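Uncharacterized protein (Pyrococcus abyssi, PDB 5IFF) acts as a restriction DNA glycosylase that probably excises adenine from its recognition sequence, and binds nonspecific double-stranded DNA as a tetramer. Local coordinates at residues K95-V100 / A197-S202; S102-K107 / I141-K146; T165-S170 / E180-E185. The protein carries 2 engineered substitutions. All blocks are in the same frame, centred on the assembly; numbering follows the deposited sequence.

Contact 1 (K95-V100 / A197-S202)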
loop_
_atom_site.group_PDB
_atom_site.type_symbol
_atom_site.label_atom_id
_atom_site.label_comp_id
_atom_site.label_asym_id
_atom_site.label_seq_id
_atom_site.Cartn_x
_atom_site.Cartn_y
_atom_site.Cartn_z
ATOM N N LYS A 95 39.218 12.442 -7.357
ATOM C CA LYS A 95 39.725 13.108 -8.563
ATOM C C LYS A 95 38.748 12.992 -9.750
ATOM O O LYS A 95 38.559 13.936 -10.517
ATOM C CB LYS A 95 41.062 12.521 -8.991
ATOM C CG LYS A 95 41.784 13.378 -10.042
ATOM C CD LYS A 95 43.239 12.908 -10.285
ATOM C CE LYS A 95 43.961 12.500 -8.991
ATOM N NZ LYS A 95 45.464 12.730 -9.007
ATOM N N PHE A 96 38.201 11.804 -9.927
ATOM C CA PHE A 96 37.170 11.578 -10.950
ATOM C C PHE A 96 35.969 12.522 -10.736
ATOM O O PHE A 96 35.542 13.236 -11.670
ATOM C CB PHE A 96 36.728 10.110 -10.924
ATOM C CG PHE A 96 35.578 9.792 -11.868
ATOM C CD1 PHE A 96 35.790 9.724 -13.245
ATOM C CD2 PHE A 96 34.308 9.564 -11.369
ATOM C CE1 PHE A 96 34.739 9.409 -14.130
ATOM C CE2 PHE A 96 33.242 9.256 -12.241
ATOM C CZ PHE A 96 33.473 9.181 -13.634
ATOM N N ALA A 97 35.455 12.552 -9.508
ATOM C CA ALA A 97 34.336 13.423 -9.199
ATOM C C ALA A 97 34.637 14.892 -9.482
ATOM O O ALA A 97 33.726 15.628 -9.889
ATOM C CB ALA A 97 33.902 13.239 -7.757
ATOM N N ASP A 98 35.894 15.331 -9.287
ATOM C CA ASP A 98 36.272 16.713 -9.599
ATOM C C ASP A 98 36.108 17.028 -11.067
ATOM O O ASP A 98 35.798 18.156 -11.440
ATOM C CB ASP A 98 37.731 16.999 -9.201
ATOM C CG ASP A 98 37.908 17.123 -7.697
ATOM O OD1 ASP A 98 36.885 17.399 -7.021
ATOM O OD2 ASP A 98 39.048 16.957 -7.195
ATOM N N ASP A 99 36.361 16.031 -11.893
ATOM C CA ASP A 99 36.324 16.174 -13.349
ATOM C C ASP A 99 34.887 16.102 -13.934
ATOM O O ASP A 99 34.634 16.525 -15.039
ATOM C CB ASP A 99 37.201 15.087 -14.010
ATOM C CG ASP A 99 38.680 15.121 -13.539
ATOM O OD1 ASP A 99 39.189 16.196 -13.136
ATOM O OD2 ASP A 99 39.344 14.059 -13.588
ATOM N N VAL A 100 33.955 15.528 -13.197
ATOM C CA VAL A 100 32.585 15.358 -13.711
ATOM C C VAL A 100 31.783 16.669 -13.570
ATOM O O VAL A 100 31.617 17.151 -12.428
ATOM C CB VAL A 100 31.882 14.226 -12.955
ATOM C CG1 VAL A 100 30.386 14.113 -13.362
ATOM C CG2 VAL A 100 32.613 12.896 -13.225
ATOM N N ALA A 197 29.283 5.419 -10.953
ATOM C CA ALA A 197 27.901 5.517 -11.464
ATOM C C ALA A 197 27.100 6.607 -10.716
ATOM O O ALA A 197 26.432 7.451 -11.334
ATOM C CB ALA A 197 27.187 4.142 -11.371
ATOM N N PHE A 198 27.147 6.606 -9.389
ATOM C CA PHE A 198 26.405 7.584 -8.656
ATOM C C PHE A 198 26.945 9.003 -8.916
ATOM O O PHE A 198 26.172 9.983 -8.971
ATOM C CB PHE A 198 26.438 7.244 -7.145
ATOM C CG PHE A 198 25.399 6.239 -6.743
ATOM C CD1 PHE A 198 24.038 6.582 -6.801
ATOM C CD2 PHE A 198 25.752 4.947 -6.331
ATOM C CE1 PHE A 198 23.029 5.659 -6.409
ATOM C CE2 PHE A 198 24.758 4.007 -5.961
ATOM C CZ PHE A 198 23.404 4.362 -5.997
ATOM N N ILE A 199 28.267 9.101 -9.072
ATOM C CA ILE A 199 28.917 10.367 -9.340
ATOM C C ILE A 199 28.412 10.976 -10.672
ATOM O O ILE A 199 28.204 12.191 -10.734
ATOM C CB ILE A 199 30.453 10.192 -9.349
ATOM C CG1 ILE A 199 30.949 10.118 -7.906
ATOM C CG2 ILE A 199 31.156 11.341 -10.073
ATOM C CD1 ILE A 199 32.408 9.668 -7.826
ATOM N N ILE A 200 28.179 10.147 -11.702
ATOM C CA ILE A 200 27.749 10.703 -13.003
ATOM C C ILE A 200 26.202 10.740 -13.146
ATOM O O ILE A 200 25.683 11.337 -14.082
ATOM C CB ILE A 200 28.339 9.950 -14.179
ATOM C CG1 ILE A 200 27.795 8.513 -14.257
ATOM C CG2 ILE A 200 29.868 9.996 -14.118
ATOM C CD1 ILE A 200 27.943 7.906 -15.669
ATOM N N ALA A 201 25.487 10.176 -12.176
ATOM C CA ALA A 201 24.013 10.143 -12.240
ATOM C C ALA A 201 23.349 11.512 -12.059
ATOM O O ALA A 201 22.403 11.870 -12.806
ATOM C CB ALA A 201 23.483 9.165 -11.174
ATOM N N SER A 202 23.794 12.268 -11.050
ATOM C CA SER A 202 23.269 13.625 -10.789
ATOM C C SER A 202 24.242 14.390 -9.919
ATOM O O SER A 202 25.015 13.761 -9.161
ATOM C CB SER A 202 21.923 13.595 -10.085
ATOM O OG SER A 202 22.042 13.141 -8.734
#
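Phe96 has CG anti to its backbone N (chi1 175°), and Ile199 turns CG2 likewise anti to its own N while CG1 lies beside that N (chi1 -78°); these torsions carry the Phe96 ring and the Ile199 branch methyl into the space between two helices, where they meet. The far side of the ring, CE2 and CZ, does the touching: CE2 of Phe96 lies 3.7 Å from CG2 of Ile199, and CZ of Phe96 is equally close to CG2 of Ile200, both methyls approaching obliquely. One ring face is covered from within its own segment by CG2 of Val100, 3.8 Å above the plane and displaced toward the rim. That same Val100 methyl also reaches Ile199 CG2 at 3.8 Å, which makes the latter a shared point of contact. On the next residue of the helix, CB of Ala97 lies 3.9 Å from CD1 of Ile199.

The C-terminal ends of helices 87-99 and 188-201 run almost parallel here, their axes 10.1 Å apart and crossing at -17°. Lys196 adds a cation-pi contact to the Phe96 ring, and Tyr119 of the second subunit packs on Phe96 and Val100. Lys206 from helix 203-216 bonds the carbonyls of Ala97 and Val100, where its charge would suit the negative end of the helix dipole. An alanine in place of Phe96 would probably leave the CG2 methyls of Ile199 and Ile200 without their aromatic partner and open a gap beside Val100. Between the two segments themselves the side-chain contacts are apolar and contribute shape fit; directional bonds, such as those of Lys206, come from outside.

Contact 2 (S102-K107 / I141-K146); sequences SYLEDK and IGIVLK
Leu104 lays its side chain against Ile143 and Leu145 of strand 140-147, part of the strongly curved antiparallel sheet that gives this family its half-pipe fold, and thereby seats the short helix 104-107 on the sheet. Its CB points toward the strand. CG, anti to the backbone N (chi1 -170°), comes 4.1 Å from CD2 of Leu145. Beyond it, CD2 extends anti to CA and fits between the two strand residues: it lies 3.7 Å from CG2 of Ile143, the same distance from CD2 of Leu145, and 3.6 Å from the carbonyl O of Ile143. Strand alternation supplies this surface, since Ile143 and Leu145 face the helix while Val144 points away. Leu145 CD2 also receives CG of Glu105 at 4.0 Å, and OE2 of that glutamate is hydrogen-bonded to OG of Ser156. Pro129 and, from the second subunit, Ile123 pack on Leu104 as well. The side chain of Ile143 lies about 4 Å from that of Val158, a residue seen to bind adenine in this protein. Within the 102-107 segment, OD2 of Asp106 accepts the backbone N-H of Tyr103 at 3.0 Å, the donor nitrogen standing 63° out of the carboxylate plane.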
loop_
_atom_site.group_PDB
_atom_site.type_symbol
_atom_site.label_atom_id
_atom_site.label_comp_id
_atom_site.label_asym_id
_atom_site.label_seq_id
_atom_site.Cartn_x
_atom_site.Cartn_y
_atom_site.Cartn_z
ATOM N N SER A 102 28.870 17.104 -15.844
ATOM C CA SER A 102 27.642 16.834 -16.585
ATOM C C SER A 102 27.113 15.470 -16.151
ATOM O O SER A 102 27.896 14.589 -15.804
ATOM C CB SER A 102 27.903 16.865 -18.086
ATOM O OG SER A 102 26.723 16.520 -18.761
ATOM N N TYR A 103 25.794 15.304 -16.157
ATOM C CA TYR A 103 25.165 14.167 -15.491
ATOM C C TYR A 103 24.106 13.532 -16.352
ATOM O O TYR A 103 23.536 14.198 -17.224
ATOM C CB TYR A 103 24.542 14.616 -14.158
ATOM C CG TYR A 103 25.564 15.352 -13.311
ATOM C CD1 TYR A 103 26.480 14.651 -12.540
ATOM C CD2 TYR A 103 25.632 16.743 -13.316
ATOM C CE1 TYR A 103 27.476 15.341 -11.777
ATOM C CE2 TYR A 103 26.568 17.422 -12.557
ATOM C CZ TYR A 103 27.487 16.709 -11.784
ATOM O OH TYR A 103 28.454 17.361 -11.046
ATOM N N LEU A 104 23.793 12.274 -16.059
ATOM C CA LEU A 104 22.731 11.599 -16.785
ATOM C C LEU A 104 21.408 12.371 -16.671
ATOM O O LEU A 104 20.730 12.599 -17.675
ATOM C CB LEU A 104 22.563 10.180 -16.278
ATOM C CG LEU A 104 21.621 9.439 -17.244
ATOM C CD1 LEU A 104 22.295 9.163 -18.591
ATOM C CD2 LEU A 104 21.069 8.226 -16.602
ATOM N N GLU A 105 21.059 12.815 -15.458
ATOM C CA GLU A 105 19.845 13.638 -15.264
ATOM C C GLU A 105 19.812 14.886 -16.160
ATOM O O GLU A 105 18.733 15.285 -16.587
ATOM C CB GLU A 105 19.690 14.043 -13.783
ATOM C CG GLU A 105 19.118 12.888 -12.932
ATOM C CD GLU A 105 18.754 13.288 -11.504
ATOM O OE1 GLU A 105 18.572 14.513 -11.253
ATOM O OE2 GLU A 105 18.681 12.384 -10.634
ATOM N N ASP A 106 20.968 15.466 -16.499
ATOM C CA ASP A 106 20.991 16.615 -17.415
ATOM C C ASP A 106 20.424 16.315 -18.821
ATOM O O ASP A 106 19.951 17.226 -19.511
ATOM C CB ASP A 106 22.396 17.165 -17.590
ATOM C CG ASP A 106 23.026 17.659 -16.264
ATOM O OD1 ASP A 106 22.301 17.855 -15.265
ATOM O OD2 ASP A 106 24.264 17.842 -16.242
ATOM N N LYS A 107 20.488 15.056 -19.234
ATOM C CA LYS A 107 20.069 14.649 -20.560
ATOM C C LYS A 107 18.565 14.646 -20.650
ATOM O O LYS A 107 17.989 15.086 -21.637
ATOM C CB LYS A 107 20.613 13.264 -20.899
ATOM C CG LYS A 107 22.055 13.277 -21.292
ATOM C CD LYS A 107 22.596 11.875 -21.469
ATOM C CE LYS A 107 22.546 11.460 -22.929
ATOM N NZ LYS A 107 23.522 12.221 -23.772
ATOM N N ILE A 141 26.719 -2.456 -14.752
ATOM C CA ILE A 141 26.312 -1.332 -13.886
ATOM C C ILE A 141 25.521 -0.413 -14.767
ATOM O O ILE A 141 26.043 0.016 -15.797
ATOM C CB ILE A 141 27.494 -0.572 -13.305
ATOM C CG1 ILE A 141 28.292 -1.467 -12.364
ATOM C CG2 ILE A 141 27.001 0.768 -12.566
ATOM C CD1 ILE A 141 29.586 -2.045 -13.040
ATOM N N GLY A 142 24.255 -0.163 -14.414
ATOM C CA GLY A 142 23.391 0.651 -15.249
ATOM C C GLY A 142 22.831 1.891 -14.505
ATOM O O GLY A 142 22.614 1.841 -13.299
ATOM N N ILE A 143 22.543 2.968 -15.243
ATOM C CA ILE A 143 21.882 4.132 -14.650
ATOM C C ILE A 143 20.706 4.515 -15.529
ATOM O O ILE A 143 20.831 4.641 -16.744
ATOM C CB ILE A 143 22.826 5.335 -14.496
ATOM C CG1 ILE A 143 24.211 4.851 -14.017
ATOM C CG2 ILE A 143 22.215 6.415 -13.526
ATOM C CD1 ILE A 143 25.349 5.788 -14.365
ATOM N N VAL A 144 19.537 4.611 -14.937
ATOM C CA VAL A 144 18.354 4.906 -15.755
ATOM C C VAL A 144 17.620 6.075 -15.101
ATOM O O VAL A 144 17.943 6.455 -13.964
ATOM C CB VAL A 144 17.427 3.703 -15.850
ATOM C CG1 VAL A 144 18.128 2.554 -16.591
ATOM C CG2 VAL A 144 17.058 3.260 -14.445
ATOM N N LEU A 145 16.666 6.636 -15.825
ATOM C CA LEU A 145 15.877 7.755 -15.325
ATOM C C LEU A 145 14.432 7.331 -15.124
ATOM O O LEU A 145 13.920 6.456 -15.845
ATOM C CB LEU A 145 15.923 8.940 -16.283
ATOM C CG LEU A 145 17.312 9.545 -16.509
ATOM C CD1 LEU A 145 17.118 10.812 -17.357
ATOM C CD2 LEU A 145 18.081 9.832 -15.211
ATOM N N LYS A 146 13.797 7.959 -14.134
ATOM C CA LYS A 146 12.354 7.842 -13.894
ATOM C C LYS A 146 11.778 9.243 -13.653
ATOM O O LYS A 146 12.455 10.110 -13.100
ATOM C CB LYS A 146 12.071 6.919 -12.702
ATOM C CG LYS A 146 10.601 6.521 -12.555
ATOM C CD LYS A 146 10.467 5.010 -12.252
ATOM C CE LYS A 146 9.055 4.493 -12.505
ATOM N NZ LYS A 146 9.008 3.013 -12.364
#

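Contact 3 (T165-S170 / E180-E185); sequences TNVEPS and EVVKYE
Lys183 N donates to the carbonyl O of Glu168 over 2.7 Å, and the return bond from Glu168 N to Lys183 O measures 2.8 Å; with N-H...O angles of 160° and 158°, both are nearly straight and lie in the carbonyl planes. The two residues form a single antiparallel hydrogen-bonded bridge, by which the 165-170 loop joins strand 181-186, an outermost strand of the three-stranded sheet within this chain. Beside the bridge, CG2 of Val182, set between its backbone N and carbonyl carbon, meets CB of Val167 at 3.9 Å. The CG1 branch of Val167 crosses toward CB of Tyr184, and Ile162 packs on both Val167 and Tyr184. Asn166 O lies at the edge of the Tyr184 ring, in its plane, 3.6 Å from CD1. A water extends the connection, donating to Asn166 O and accepting from Glu185 N. On the more exposed side, OE2 of Glu168 stands 3.8 Å from OE2 of Glu185, their carboxylates turned 67° apart. Glu185 is paired with Lys11, which would probably ease the repulsion. The junction rests mainly on the two backbone bonds, with valine and Tyr184 packing and one water beside them; the close approach of the two glutamates is probably mildly unfavourable.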
loop_
_atom_site.group_PDB
_atom_site.type_symbol
_atom_site.label_atom_id
_atom_site.label_comp_id
_atom_site.label_asym_id
_atom_site.label_seq_id
_atom_site.Cartn_x
_atom_site.Cartn_y
_atom_site.Cartn_z
ATOM N N THR A 165 25.785 -16.909 -12.602
ATOM C CA THR A 165 26.916 -17.840 -12.686
ATOM C C THR A 165 28.019 -17.369 -11.746
ATOM O O THR A 165 29.033 -18.043 -11.612
ATOM C CB THR A 165 27.489 -17.936 -14.098
ATOM O OG1 THR A 165 27.750 -16.619 -14.576
ATOM C CG2 THR A 165 26.521 -18.604 -15.026
ATOM N N ASN A 166 27.856 -16.162 -11.186
ATOM C CA ASN A 166 28.860 -15.564 -10.293
ATOM C C ASN A 166 28.524 -15.642 -8.818
ATOM O O ASN A 166 29.246 -15.064 -8.003
ATOM C CB ASN A 166 29.131 -14.074 -10.622
ATOM C CG ASN A 166 29.919 -13.910 -11.894
ATOM O OD1 ASN A 166 30.189 -14.882 -12.574
ATOM N ND2 ASN A 166 30.253 -12.693 -12.236
ATOM N N VAL A 167 27.465 -16.360 -8.462
ATOM C CA VAL A 167 27.115 -16.474 -7.051
ATOM C C VAL A 167 27.268 -17.904 -6.547
ATOM O O VAL A 167 27.394 -18.815 -7.352
ATOM C CB VAL A 167 25.648 -16.006 -6.796
ATOM C CG1 VAL A 167 25.542 -14.554 -7.207
ATOM C CG2 VAL A 167 24.653 -16.899 -7.497
ATOM N N GLU A 168 27.217 -18.087 -5.225
ATOM C CA GLU A 168 27.314 -19.413 -4.603
ATOM C C GLU A 168 26.145 -19.637 -3.655
ATOM O O GLU A 168 25.639 -18.687 -3.053
ATOM C CB GLU A 168 28.602 -19.579 -3.783
ATOM C CG GLU A 168 29.894 -19.071 -4.388
ATOM C CD GLU A 168 31.086 -19.293 -3.423
ATOM O OE1 GLU A 168 31.110 -20.332 -2.725
ATOM O OE2 GLU A 168 31.988 -18.431 -3.352
ATOM N N PRO A 169 25.742 -20.884 -3.463
ATOM C CA PRO A 169 26.164 -22.109 -4.159
ATOM C C PRO A 169 25.728 -22.069 -5.632
ATOM O O PRO A 169 24.624 -21.592 -5.929
ATOM C CB PRO A 169 25.428 -23.219 -3.404
ATOM C CG PRO A 169 25.054 -22.619 -2.082
ATOM C CD PRO A 169 24.817 -21.169 -2.354
ATOM N N SER A 170 26.584 -22.559 -6.530
ATOM C CA SER A 170 26.273 -22.626 -7.953
ATOM C C SER A 170 24.802 -22.962 -8.251
ATOM O O SER A 170 24.236 -23.903 -7.713
ATOM C CB SER A 170 27.160 -23.670 -8.646
ATOM O OG SER A 170 26.662 -23.972 -9.928
ATOM N N GLU A 180 15.541 -18.847 -0.609
ATOM C CA GLU A 180 16.970 -19.046 -0.840
ATOM C C GLU A 180 17.725 -17.726 -0.841
ATOM O O GLU A 180 17.307 -16.754 -1.467
ATOM C CB GLU A 180 17.203 -19.780 -2.159
ATOM C CG GLU A 180 18.684 -19.840 -2.559
ATOM C CD GLU A 180 19.183 -21.257 -2.764
ATOM O OE1 GLU A 180 18.328 -22.149 -2.883
ATOM O OE2 GLU A 180 20.428 -21.452 -2.787
ATOM N N VAL A 181 18.871 -17.721 -0.164
ATOM C CA VAL A 181 19.795 -16.622 -0.186
ATOM C C VAL A 181 21.169 -17.084 -0.755
ATOM O O VAL A 181 21.671 -18.125 -0.347
ATOM C CB VAL A 181 19.938 -16.077 1.229
ATOM C CG1 VAL A 181 21.128 -15.210 1.325
ATOM C CG2 VAL A 181 18.617 -15.336 1.649
ATOM N N VAL A 182 21.738 -16.351 -1.722
ATOM C CA VAL A 182 23.009 -16.757 -2.311
ATOM C C VAL A 182 24.088 -15.784 -1.897
ATOM O O VAL A 182 23.791 -14.702 -1.371
ATOM C CB VAL A 182 22.966 -16.831 -3.847
ATOM C CG1 VAL A 182 21.946 -17.923 -4.282
ATOM C CG2 VAL A 182 22.646 -15.442 -4.426
ATOM N N LYS A 183 25.332 -16.181 -2.133
ATOM C CA LYS A 183 26.489 -15.443 -1.637
ATOM C C LYS A 183 27.298 -14.921 -2.831
ATOM O O LYS A 183 27.568 -15.661 -3.788
ATOM C CB LYS A 183 27.326 -16.357 -0.730
ATOM C CG LYS A 183 28.599 -15.693 -0.239
ATOM C CD LYS A 183 29.259 -16.448 0.926
ATOM C CE LYS A 183 30.178 -17.564 0.464
ATOM N NZ LYS A 183 31.070 -17.986 1.593
ATOM N N TYR A 184 27.667 -13.647 -2.778
ATOM C CA TYR A 184 28.384 -12.994 -3.855
ATOM C C TYR A 184 29.597 -12.229 -3.320
ATOM O O TYR A 184 29.445 -11.314 -2.488
ATOM C CB TYR A 184 27.434 -12.022 -4.582
ATOM C CG TYR A 184 28.125 -11.191 -5.631
ATOM C CD1 TYR A 184 28.691 -11.786 -6.750
ATOM C CD2 TYR A 184 28.195 -9.806 -5.509
ATOM C CE1 TYR A 184 29.356 -11.021 -7.712
ATOM C CE2 TYR A 184 28.846 -9.034 -6.477
ATOM C CZ TYR A 184 29.401 -9.644 -7.579
ATOM O OH TYR A 184 30.051 -8.864 -8.526
ATOM N N GLU A 185 30.787 -12.527 -3.846
ATOM C CA GLU A 185 31.977 -11.811 -3.398
ATOM C C GLU A 185 32.052 -10.554 -4.235
ATOM O O GLU A 185 31.991 -10.612 -5.465
ATOM C CB GLU A 185 33.237 -12.687 -3.538
ATOM C CG GLU A 185 33.095 -14.042 -2.805
ATOM C CD GLU A 185 34.307 -15.003 -2.960
ATOM O OE1 GLU A 185 35.062 -14.868 -3.939
ATOM O OE2 GLU A 185 34.498 -15.876 -2.080
HETATM O O HOH W 1 31.126 -14.426 -6.001
#

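In the fold
From the N terminus, the chain runs through strands 4-8 and 11-17, the second of which later pairs with 181-186, and reaches helix 87-99, where contact 1 opens. Contact 2 opens soon after, at helix 104-107, and closes on strand 140-147. Contact 3 then opens and closes a short loop between strands 154-163 and 181-186, before helix 188-201 closes contact 1. Contacts 2 and 3 are thus in series, both nested within contact 1. Contacts 1 and 2 adjoin through probable backbone bonds from Leu104 and Glu105 to Ile200 and Ala201, uniting the helices with the curved sheet beside the second subunit. Contact 3 lies across the chain's centre, about 30 Å from contact 1 between centres, at the smaller sheet.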